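Local structure of flap endonuclease 1 (Desulfurococcus amylolyticus, 3ORY) at residues E22-I27 with K220-E225; M156-V161 with I308-P313; E168-Y173 with Q301-Y306; G255-G260 with K283-V288. The protein probably cleaves 5' flaps from branched DNA, as a structure-specific endonuclease of the XPG family that serves DNA replication and repair. All coordinates share one frame; numbering follows the deposited sequence.

In the fold
Contacts 1 to 3 are partly buried and join the central sheet or the helices packed on it to distant parts of the chain; contact 4 lies apart, at the surface. Contact 1 pairs two strands at one end of the mixed sheet and relies on backbone hydrogen bonds. Contacts 2 and 3 both use the long loop between helices 290-298 and 315-325, and they touch where V161 packs on Y306 and Q170. Contact 2 has one backbone hydrogen bond beside its proline and indole packing, whereas contact 3 adds side-chain hydrogen bonds from a helix. Contact 4, about 42 Å from contact 2 between centres, binds two helix-linking loops through one backbone bond, a water and a phenylalanine.

Contact 1 (E22-I27 with K220-E225); sequences EAKTVI and KPELIE
T25 and L223 form an antiparallel hydrogen-bonded pair, with T25 N donating to L223 O and L223 N returning a bond to T25 O, each 2.8 Å long. The short strands 24-26 and 222-225 run at 159° to each other, their axes 4.5 Å apart at the closest point. K24 faces I224, and V26 faces E222, as the flanking non-hydrogen-bonded pairs. Just past the strand, I27 N continues the pattern by bonding to P221 O; proline suits this place because only its carbonyl is needed here.

The side chains of K24, V26, E222 and I224 share one face of the sheet, those of T25 and L223 the other. V26 CG1 stands anti to the backbone N (chi1 178°) and meets K220 CD at 3.8 Å, a methyl against the lysine's methylenes; the ammonium continues to a salt bridge with E28. K24 likewise offers carbon, its CB lying 4.0 Å from I224 CG1. I27 is buried, with its CB 4.1 Å from P221 CB and its CD1 4.3 Å from L223 CB. Branched T25, V26 and I27 are at ease in such an extended backbone.

Opposite charges come near without joining: K24 NZ remains 5.2 Å from E222 OE1, while E222 OE2 forms a salt bridge with R200 on the next strand. The chemistry is thus divided: main-chain bonds and aliphatic carbon hold the two segments together, and the full charges of K220 and E222 are spent on residues beyond them, probably with K24 adding a mild long-range attraction.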
# COMPACT_ATOMS: atom_id res chain seq x y z
N GLU A 22 -14.37 16.17 -4.95
CA GLU A 22 -13.92 16.71 -6.24
C GLU A 22 -12.50 16.27 -6.62
O GLU A 22 -12.11 16.38 -7.78
CB GLU A 22 -13.99 18.24 -6.25
CG GLU A 22 -15.38 18.83 -6.01
CD GLU A 22 -15.63 19.23 -4.56
OE1 GLU A 22 -15.20 18.49 -3.63
OE2 GLU A 22 -16.26 20.29 -4.35
N ALA A 23 -11.75 15.78 -5.64
CA ALA A 23 -10.34 15.40 -5.84
C ALA A 23 -10.14 13.91 -6.17
O ALA A 23 -9.06 13.50 -6.61
CB ALA A 23 -9.51 15.80 -4.63
N LYS A 24 -11.18 13.10 -5.95
CA LYS A 24 -11.11 11.67 -6.26
C LYS A 24 -12.10 11.27 -7.35
O LYS A 24 -13.21 11.80 -7.42
CB LYS A 24 -11.29 10.82 -5.00
CG LYS A 24 -12.52 11.14 -4.18
CD LYS A 24 -12.44 10.50 -2.79
CE LYS A 24 -13.48 11.15 -1.87
NZ LYS A 24 -13.45 10.57 -0.50
N THR A 25 -11.66 10.35 -8.21
CA THR A 25 -12.52 9.79 -9.24
C THR A 25 -12.63 8.30 -9.01
O THR A 25 -11.62 7.59 -8.99
CB THR A 25 -11.94 10.04 -10.64
OG1 THR A 25 -11.77 11.44 -10.84
CG2 THR A 25 -12.87 9.51 -11.72
N VAL A 26 -13.86 7.82 -8.80
CA VAL A 26 -14.11 6.39 -8.68
C VAL A 26 -13.87 5.72 -10.04
O VAL A 26 -14.37 6.18 -11.07
CB VAL A 26 -15.54 6.10 -8.14
CG1 VAL A 26 -15.81 4.60 -8.07
CG2 VAL A 26 -15.72 6.72 -6.76
N ILE A 27 -13.05 4.66 -10.05
CA ILE A 27 -12.80 3.88 -11.25
C ILE A 27 -13.73 2.68 -11.15
O ILE A 27 -13.62 1.89 -10.20
CB ILE A 27 -11.31 3.41 -11.34
CG1 ILE A 27 -10.34 4.60 -11.29
CG2 ILE A 27 -11.07 2.56 -12.59
CD1 ILE A 27 -10.55 5.67 -12.36
N LYS A 220 -13.86 -0.28 -4.77
CA LYS A 220 -13.48 0.11 -6.13
C LYS A 220 -12.18 0.93 -6.13
O LYS A 220 -11.91 1.66 -5.19
CB LYS A 220 -14.60 0.94 -6.78
CG LYS A 220 -15.87 0.15 -7.08
CD LYS A 220 -16.97 1.06 -7.57
CE LYS A 220 -18.26 0.29 -7.86
NZ LYS A 220 -19.41 1.24 -8.03
N PRO A 221 -11.38 0.81 -7.20
CA PRO A 221 -10.19 1.66 -7.26
C PRO A 221 -10.58 3.12 -7.40
O PRO A 221 -11.67 3.42 -7.91
CB PRO A 221 -9.46 1.17 -8.51
CG PRO A 221 -10.09 -0.14 -8.86
CD PRO A 221 -11.50 -0.06 -8.39
N GLU A 222 -9.72 4.02 -6.94
CA GLU A 222 -9.97 5.46 -7.04
C GLU A 222 -8.70 6.22 -7.44
O GLU A 222 -7.59 5.89 -6.99
CB GLU A 222 -10.55 6.01 -5.74
CG GLU A 222 -9.62 5.95 -4.53
CD GLU A 222 -10.28 6.41 -3.23
OE1 GLU A 222 -11.52 6.52 -3.18
OE2 GLU A 222 -9.54 6.67 -2.26
N LEU A 223 -8.89 7.21 -8.31
CA LEU A 223 -7.80 8.07 -8.76
C LEU A 223 -7.82 9.38 -7.99
O LEU A 223 -8.85 10.03 -7.88
CB LEU A 223 -7.93 8.34 -10.27
CG LEU A 223 -7.06 9.45 -10.89
CD1 LEU A 223 -5.59 9.04 -10.92
CD2 LEU A 223 -7.55 9.80 -12.30
N ILE A 224 -6.66 9.76 -7.45
CA ILE A 224 -6.52 11.07 -6.83
C ILE A 224 -5.41 11.83 -7.54
O ILE A 224 -4.28 11.35 -7.64
CB ILE A 224 -6.21 10.96 -5.32
CG1 ILE A 224 -7.35 10.25 -4.60
CG2 ILE A 224 -5.94 12.36 -4.71
CD1 ILE A 224 -6.92 9.55 -3.33
N GLU A 225 -5.74 13.02 -8.03
CA GLU A 225 -4.75 13.84 -8.71
C GLU A 225 -4.24 14.91 -7.75
O GLU A 225 -5.02 15.57 -7.08
CB GLU A 225 -5.35 14.46 -9.97
CG GLU A 225 -5.77 13.41 -11.01
CD GLU A 225 -6.62 13.99 -12.13
OE1 GLU A 225 -7.81 14.30 -11.89
OE2 GLU A 225 -6.11 14.10 -13.26

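Contact 2 (M156-V161 with I308-P313); sequences MGIPWV and IEWHTP
G157 and H311 meet backbone to backbone: H311 N donates to G157 O at 3.0 Å, and G157 CA lies 3.1 Å from H311 O in a CA-H...O contact. The fit is close enough that any CB on G157 would run into H311 O, and the positive phi of 80° also favours glycine.

The tight part continues at P159, whose ring lies over one face of the W310 indole, P159 CG standing 3.6 Å above the plane and offset toward the rim. W310 CG is anti to the carbonyl carbon, beside the backbone N (chi1 -66°). I308 CG2 supports the same proline at CG, 3.8 Å away. At the edge of the indole, near its plane, I158 CD1 approaches W310 CD1 at 4.2 Å. The indole nitrogen NE1 is hydrogen-bonded to P89 O, which helps to fix the ring's rotation. An alanine in place of W310 would probably leave the P159 ring without the flat surface it rests on, and P89 O without its donor.

The opposite character appears at E309, H311 and T312: the side chains of E309 and T312 start away from the other segment, and H311 and T312 are exposed to solvent, as suits polar residues.

G157 follows helix 143-156 in a Schellman motif, and the chain then enters strand 160-162, which pairs in parallel with strand 88-93. This helix-to-strand passage belongs to the alpha/beta core of the PIN-like nuclease domain, along whose margin the segment 308-313 runs.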
# COMPACT_ATOMS: atom_id res chain seq x y z
N MET A 156 7.35 -14.31 -12.93
CA MET A 156 6.13 -13.88 -13.64
C MET A 156 6.42 -12.93 -14.81
O MET A 156 5.53 -12.63 -15.60
CB MET A 156 5.13 -13.21 -12.68
CG MET A 156 4.57 -14.11 -11.57
SD MET A 156 3.45 -13.25 -10.43
CE MET A 156 2.03 -12.97 -11.48
N GLY A 157 7.65 -12.45 -14.91
CA GLY A 157 8.04 -11.51 -15.97
C GLY A 157 7.62 -10.08 -15.69
O GLY A 157 7.58 -9.24 -16.61
N ILE A 158 7.32 -9.80 -14.42
CA ILE A 158 6.86 -8.49 -13.98
C ILE A 158 8.03 -7.68 -13.42
O ILE A 158 8.72 -8.12 -12.51
CB ILE A 158 5.74 -8.63 -12.92
CG1 ILE A 158 4.55 -9.43 -13.50
CG2 ILE A 158 5.31 -7.26 -12.39
CD1 ILE A 158 3.78 -8.72 -14.64
N PRO A 159 8.27 -6.48 -13.99
CA PRO A 159 9.39 -5.63 -13.56
C PRO A 159 9.20 -5.07 -12.16
O PRO A 159 8.07 -4.84 -11.71
CB PRO A 159 9.36 -4.49 -14.57
CG PRO A 159 7.91 -4.41 -14.99
CD PRO A 159 7.47 -5.85 -15.05
N TRP A 160 10.31 -4.87 -11.46
CA TRP A 160 10.30 -4.11 -10.22
C TRP A 160 11.56 -3.25 -10.15
O TRP A 160 12.60 -3.58 -10.74
CB TRP A 160 10.15 -5.02 -8.98
CG TRP A 160 11.22 -6.07 -8.86
CD1 TRP A 160 11.16 -7.36 -9.33
CD2 TRP A 160 12.50 -5.92 -8.25
NE1 TRP A 160 12.33 -8.01 -9.05
CE2 TRP A 160 13.17 -7.16 -8.38
CE3 TRP A 160 13.15 -4.87 -7.60
CZ2 TRP A 160 14.46 -7.37 -7.90
CZ3 TRP A 160 14.43 -5.07 -7.12
CH2 TRP A 160 15.07 -6.31 -7.26
N VAL A 161 11.44 -2.14 -9.44
CA VAL A 161 12.48 -1.14 -9.39
C VAL A 161 13.02 -1.09 -7.97
O VAL A 161 12.25 -1.06 -7.00
CB VAL A 161 11.91 0.23 -9.83
CG1 VAL A 161 12.91 1.36 -9.56
CG2 VAL A 161 11.55 0.18 -11.32
N ILE A 308 12.02 0.03 -17.05
CA ILE A 308 10.84 -0.80 -16.86
C ILE A 308 10.52 -1.63 -18.11
O ILE A 308 10.05 -1.10 -19.13
CB ILE A 308 9.63 0.06 -16.45
CG1 ILE A 308 9.95 0.88 -15.19
CG2 ILE A 308 8.40 -0.81 -16.25
CD1 ILE A 308 9.03 2.07 -14.99
N GLU A 309 10.78 -2.94 -18.02
CA GLU A 309 10.52 -3.88 -19.11
C GLU A 309 9.79 -5.11 -18.60
O GLU A 309 10.06 -5.58 -17.49
CB GLU A 309 11.83 -4.30 -19.79
CG GLU A 309 12.56 -3.19 -20.54
CD GLU A 309 13.87 -3.65 -21.15
OE1 GLU A 309 14.42 -4.69 -20.71
OE2 GLU A 309 14.37 -2.98 -22.08
N TRP A 310 8.88 -5.63 -19.41
CA TRP A 310 8.17 -6.86 -19.11
C TRP A 310 8.77 -8.02 -19.90
O TRP A 310 9.05 -7.88 -21.10
CB TRP A 310 6.68 -6.68 -19.42
CG TRP A 310 6.00 -5.68 -18.52
CD1 TRP A 310 5.30 -5.95 -17.38
CD2 TRP A 310 5.97 -4.25 -18.67
NE1 TRP A 310 4.84 -4.79 -16.82
CE2 TRP A 310 5.24 -3.73 -17.59
CE3 TRP A 310 6.49 -3.37 -19.63
CZ2 TRP A 310 5.02 -2.36 -17.42
CZ3 TRP A 310 6.27 -2.00 -19.46
CH2 TRP A 310 5.54 -1.51 -18.37
N HIS A 311 8.98 -9.15 -19.24
CA HIS A 311 9.57 -10.34 -19.86
C HIS A 311 8.61 -11.51 -19.87
O HIS A 311 7.67 -11.56 -19.08
CB HIS A 311 10.87 -10.75 -19.15
CG HIS A 311 11.90 -9.67 -19.11
ND1 HIS A 311 12.42 -9.10 -20.25
CD2 HIS A 311 12.50 -9.06 -18.07
CE1 HIS A 311 13.30 -8.18 -19.91
NE2 HIS A 311 13.37 -8.13 -18.59
N THR A 312 8.86 -12.46 -20.77
CA THR A 312 8.05 -13.66 -20.89
C THR A 312 7.95 -14.37 -19.54
O THR A 312 8.96 -14.66 -18.92
CB THR A 312 8.64 -14.62 -21.95
OG1 THR A 312 8.80 -13.90 -23.18
CG2 THR A 312 7.73 -15.83 -22.19
N PRO A 313 6.71 -14.63 -19.07
CA PRO A 313 6.58 -15.40 -17.83
C PRO A 313 7.28 -16.76 -17.92
O PRO A 313 7.37 -17.35 -19.01
CB PRO A 313 5.07 -15.58 -17.69
CG PRO A 313 4.50 -14.40 -18.43
CD PRO A 313 5.41 -14.18 -19.59

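Contact 3 (E168-Y173 with Q301-Y306); sequences EAQAAY and QVTDNY
The Y173 ring lies across V302, whose CG2 sits 3.6 Å above one face, offset toward the rim. Y173 CG stands anti to the backbone N (chi1 -174°), leaving the helix on the side of the loop, and the hydroxyl donates a short 2.5 Å bond to D304 OD1. The carboxylate receives it on the syn side, 27° out of its own plane, while the ring and carboxylate planes are turned 42° apart. An alanine in place of Y173 would probably leave D304 without this donor and open a gap against V302 CG2.

One turn earlier, Q170 uses both ends of its amide on one residue. Q170 OE1 accepts from T303 N at 2.8 Å, and Q170 NE2 donates to T303 O at 3.0 Å, each bond lying in the plane of its acceptor carbonyl and on a lone pair. Glutamine suits the place because its amide can bond as a peptide group would in a strand, and two bonds together fix the rotation of the amide, with T303 O close to its plane. Q170 NE2 also lies 3.5 Å from Y306 CD2. A169, a small helix residue, lets V302 come close, A169 CB to V302 CG1 3.9 Å. On the loop, T303 OG1 takes N305 N in an ST turn.

E168, at the start of the segment, belongs to an acidic cluster with D41 and D187, consistent with the metal-dependent active site of flap endonucleases. Helix 167-176 thus carries a loop that runs between helices 290-298 and 315-325. Q170 also packs on V92 of strand 88-93, and Y306 on V161 of strand 160-162, its hydroxyl bonded to D179.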
# COMPACT_ATOMS: atom_id res chain seq x y z
N GLU A 168 7.72 4.74 -1.83
CA GLU A 168 6.67 5.69 -2.21
C GLU A 168 7.21 6.91 -2.95
O GLU A 168 6.56 7.43 -3.86
CB GLU A 168 5.87 6.14 -0.98
CG GLU A 168 5.13 5.00 -0.25
CD GLU A 168 3.84 4.54 -0.97
OE1 GLU A 168 3.45 5.14 -2.00
OE2 GLU A 168 3.22 3.56 -0.50
N ALA A 169 8.41 7.36 -2.55
CA ALA A 169 9.09 8.49 -3.22
C ALA A 169 9.54 8.15 -4.63
O ALA A 169 9.41 8.96 -5.55
CB ALA A 169 10.32 8.93 -2.38
N GLN A 170 10.13 6.96 -4.79
CA GLN A 170 10.53 6.47 -6.11
C GLN A 170 9.32 6.27 -7.02
O GLN A 170 9.39 6.59 -8.21
CB GLN A 170 11.34 5.17 -6.01
CG GLN A 170 11.90 4.67 -7.35
CD GLN A 170 12.93 5.62 -7.96
OE1 GLN A 170 13.71 6.24 -7.24
NE2 GLN A 170 12.93 5.73 -9.29
N ALA A 171 8.23 5.74 -6.46
CA ALA A 171 6.97 5.60 -7.22
C ALA A 171 6.53 6.97 -7.75
O ALA A 171 6.26 7.10 -8.95
CB ALA A 171 5.87 4.97 -6.34
N ALA A 172 6.46 7.97 -6.87
CA ALA A 172 6.11 9.34 -7.26
C ALA A 172 7.02 9.87 -8.37
O ALA A 172 6.54 10.50 -9.32
CB ALA A 172 6.15 10.28 -6.05
N TYR A 173 8.32 9.62 -8.23
CA TYR A 173 9.30 10.11 -9.21
C TYR A 173 9.13 9.46 -10.59
O TYR A 173 9.26 10.14 -11.62
CB TYR A 173 10.73 9.90 -8.70
CG TYR A 173 11.79 10.50 -9.61
CD1 TYR A 173 11.97 11.89 -9.70
CD2 TYR A 173 12.63 9.67 -10.36
CE1 TYR A 173 12.96 12.44 -10.54
CE2 TYR A 173 13.62 10.22 -11.20
CZ TYR A 173 13.77 11.59 -11.29
OH TYR A 173 14.74 12.10 -12.12
N GLN A 301 15.39 11.24 -1.94
CA GLN A 301 16.39 10.46 -2.63
C GLN A 301 15.68 9.47 -3.55
O GLN A 301 15.04 8.53 -3.09
CB GLN A 301 17.30 9.72 -1.64
CG GLN A 301 18.58 9.17 -2.30
CD GLN A 301 19.47 10.28 -2.83
OE1 GLN A 301 19.74 11.27 -2.15
NE2 GLN A 301 19.90 10.14 -4.06
N VAL A 302 15.82 9.69 -4.86
CA VAL A 302 15.18 8.90 -5.91
C VAL A 302 16.19 8.72 -7.05
O VAL A 302 17.21 9.42 -7.08
CB VAL A 302 13.89 9.60 -6.46
CG1 VAL A 302 12.76 9.58 -5.41
CG2 VAL A 302 14.19 11.04 -6.93
N THR A 303 15.93 7.82 -7.98
CA THR A 303 16.93 7.53 -9.02
C THR A 303 16.36 7.53 -10.43
O THR A 303 15.19 7.20 -10.64
CB THR A 303 17.66 6.18 -8.76
OG1 THR A 303 18.70 6.00 -9.74
CG2 THR A 303 16.69 4.97 -8.85
N ASP A 304 17.22 7.88 -11.38
CA ASP A 304 16.95 7.73 -12.81
C ASP A 304 17.40 6.38 -13.32
O ASP A 304 17.18 6.05 -14.49
CB ASP A 304 17.73 8.78 -13.60
CG ASP A 304 17.16 10.15 -13.45
OD1 ASP A 304 15.92 10.28 -13.45
OD2 ASP A 304 17.96 11.11 -13.34
N ASN A 305 18.05 5.61 -12.45
CA ASN A 305 18.67 4.34 -12.81
C ASN A 305 17.67 3.18 -12.73
O ASN A 305 17.73 2.36 -11.83
CB ASN A 305 19.91 4.10 -11.92
CG ASN A 305 20.60 2.78 -12.22
OD1 ASN A 305 20.62 2.32 -13.36
ND2 ASN A 305 21.19 2.16 -11.19
N TYR A 306 16.74 3.16 -13.68
CA TYR A 306 15.76 2.09 -13.80
C TYR A 306 15.36 1.99 -15.25
O TYR A 306 15.46 2.96 -16.00
CB TYR A 306 14.51 2.35 -12.93
CG TYR A 306 13.73 3.61 -13.27
CD1 TYR A 306 12.80 3.62 -14.31
CD2 TYR A 306 13.92 4.79 -12.54
CE1 TYR A 306 12.09 4.80 -14.64
CE2 TYR A 306 13.22 5.95 -12.85
CZ TYR A 306 12.31 5.95 -13.89
OH TYR A 306 11.63 7.10 -14.18

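Contact 4 (G255-G260 with K283-V288); sequences GFEGIG and KSPIEV
G255, whose positive phi favours glycine, reaches S284 through a water that donates to G255 O at 2.7 Å and to S284 OG at 3.0 Å. S284 OG stands anti to the backbone N (chi1 -164°), where it takes the water's bond. The serine hydroxyl in turn donates to I286 O, so it serves both the water and its own loop.

F256 follows, its CE1 3.7 Å from S284 CB and its CZ at the longer distance of 4.5 Å from V288 CB; a broad aromatic ring suits a place where it must span two residues. E257 N makes the backbone bond between the loops, to K283 O at 2.9 Å and nearly straight at 174°. The E257 side chain crosses K283 at about a right angle, E257 CD 3.8 Å from K283 CB, but E257 OE2 and K283 NZ stay 5.5 Å apart, too far for a salt bridge.

A type II turn runs from F256 to I259, and G258, with its positive phi, fits the turn's third position. G260 takes the N-cap position before helix 261-271.

Segment 255-260, between helices 237-247 and 261-271, is consistent with the hairpin of a helix-hairpin-helix type motif, as in this family. I259 packs on A264 and L267 of helix 261-271, while in helix 290-298 F256 rests on V290 and V288 on I293.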
# COMPACT_ATOMS: atom_id res chain seq x y z
N GLY A 255 4.30 10.97 15.15
CA GLY A 255 3.67 12.26 14.88
C GLY A 255 3.50 13.10 16.14
O GLY A 255 4.33 13.04 17.05
N PHE A 256 2.42 13.87 16.19
CA PHE A 256 2.14 14.71 17.35
C PHE A 256 0.87 14.25 18.05
O PHE A 256 -0.12 13.94 17.40
CB PHE A 256 2.10 16.18 16.92
CG PHE A 256 3.44 16.71 16.45
CD1 PHE A 256 4.28 17.40 17.33
CD2 PHE A 256 3.88 16.48 15.14
CE1 PHE A 256 5.53 17.87 16.91
CE2 PHE A 256 5.13 16.95 14.71
CZ PHE A 256 5.96 17.65 15.60
N GLU A 257 0.92 14.21 19.38
CA GLU A 257 -0.12 13.58 20.19
C GLU A 257 -1.50 14.19 20.01
O GLU A 257 -1.66 15.41 20.07
CB GLU A 257 0.26 13.62 21.68
CG GLU A 257 1.58 12.94 22.00
CD GLU A 257 2.09 13.25 23.40
OE1 GLU A 257 3.32 13.15 23.62
OE2 GLU A 257 1.27 13.58 24.28
N GLY A 258 -2.49 13.32 19.78
CA GLY A 258 -3.88 13.75 19.67
C GLY A 258 -4.26 14.38 18.34
O GLY A 258 -5.39 14.82 18.18
N ILE A 259 -3.34 14.41 17.38
CA ILE A 259 -3.63 15.08 16.11
C ILE A 259 -3.96 14.11 14.98
O ILE A 259 -3.10 13.40 14.49
CB ILE A 259 -2.52 16.10 15.73
CG1 ILE A 259 -2.38 17.15 16.84
CG2 ILE A 259 -2.85 16.78 14.40
CD1 ILE A 259 -1.19 18.06 16.72
N GLY A 260 -5.23 14.09 14.58
CA GLY A 260 -5.68 13.31 13.42
C GLY A 260 -5.74 14.16 12.16
O GLY A 260 -5.48 15.36 12.21
N LYS A 283 2.53 18.33 20.86
CA LYS A 283 3.21 17.53 21.88
C LYS A 283 3.88 16.33 21.21
O LYS A 283 3.21 15.51 20.55
CB LYS A 283 2.20 17.04 22.93
CG LYS A 283 1.16 18.07 23.36
CD LYS A 283 0.06 17.42 24.20
CE LYS A 283 -1.08 18.38 24.51
NZ LYS A 283 -2.12 17.73 25.34
N SER A 284 5.19 16.22 21.37
CA SER A 284 5.97 15.15 20.75
C SER A 284 6.88 14.50 21.80
O SER A 284 7.43 15.22 22.64
CB SER A 284 6.80 15.70 19.59
OG SER A 284 7.27 14.66 18.75
N PRO A 285 7.03 13.16 21.76
CA PRO A 285 7.96 12.52 22.69
C PRO A 285 9.38 13.08 22.51
O PRO A 285 9.96 13.59 23.48
CB PRO A 285 7.90 11.03 22.31
CG PRO A 285 7.33 10.99 20.91
CD PRO A 285 6.42 12.19 20.82
N ILE A 286 9.89 13.04 21.28
CA ILE A 286 11.20 13.62 20.95
C ILE A 286 11.07 14.88 20.07
O ILE A 286 10.10 15.02 19.32
CB ILE A 286 12.17 12.57 20.31
CG1 ILE A 286 13.60 13.12 20.18
CG2 ILE A 286 11.64 12.06 18.96
CD1 ILE A 286 14.35 13.25 21.51
N GLU A 287 12.04 15.79 20.19
CA GLU A 287 12.16 16.96 19.32
C GLU A 287 12.41 16.52 17.87
O GLU A 287 13.15 15.58 17.61
CB GLU A 287 13.28 17.88 19.83
CG GLU A 287 13.72 19.00 18.87
CD GLU A 287 12.66 20.07 18.64
OE1 GLU A 287 11.58 19.75 18.09
OE2 GLU A 287 12.90 21.24 19.01
N VAL A 288 11.77 17.22 16.94
CA VAL A 288 11.72 16.82 15.54
C VAL A 288 12.13 18.01 14.66
O VAL A 288 11.65 19.12 14.88
CB VAL A 288 10.25 16.40 15.17
CG1 VAL A 288 10.16 15.98 13.73
CG2 VAL A 288 9.76 15.26 16.06
O HOH W 1 6.74 13.58 16.05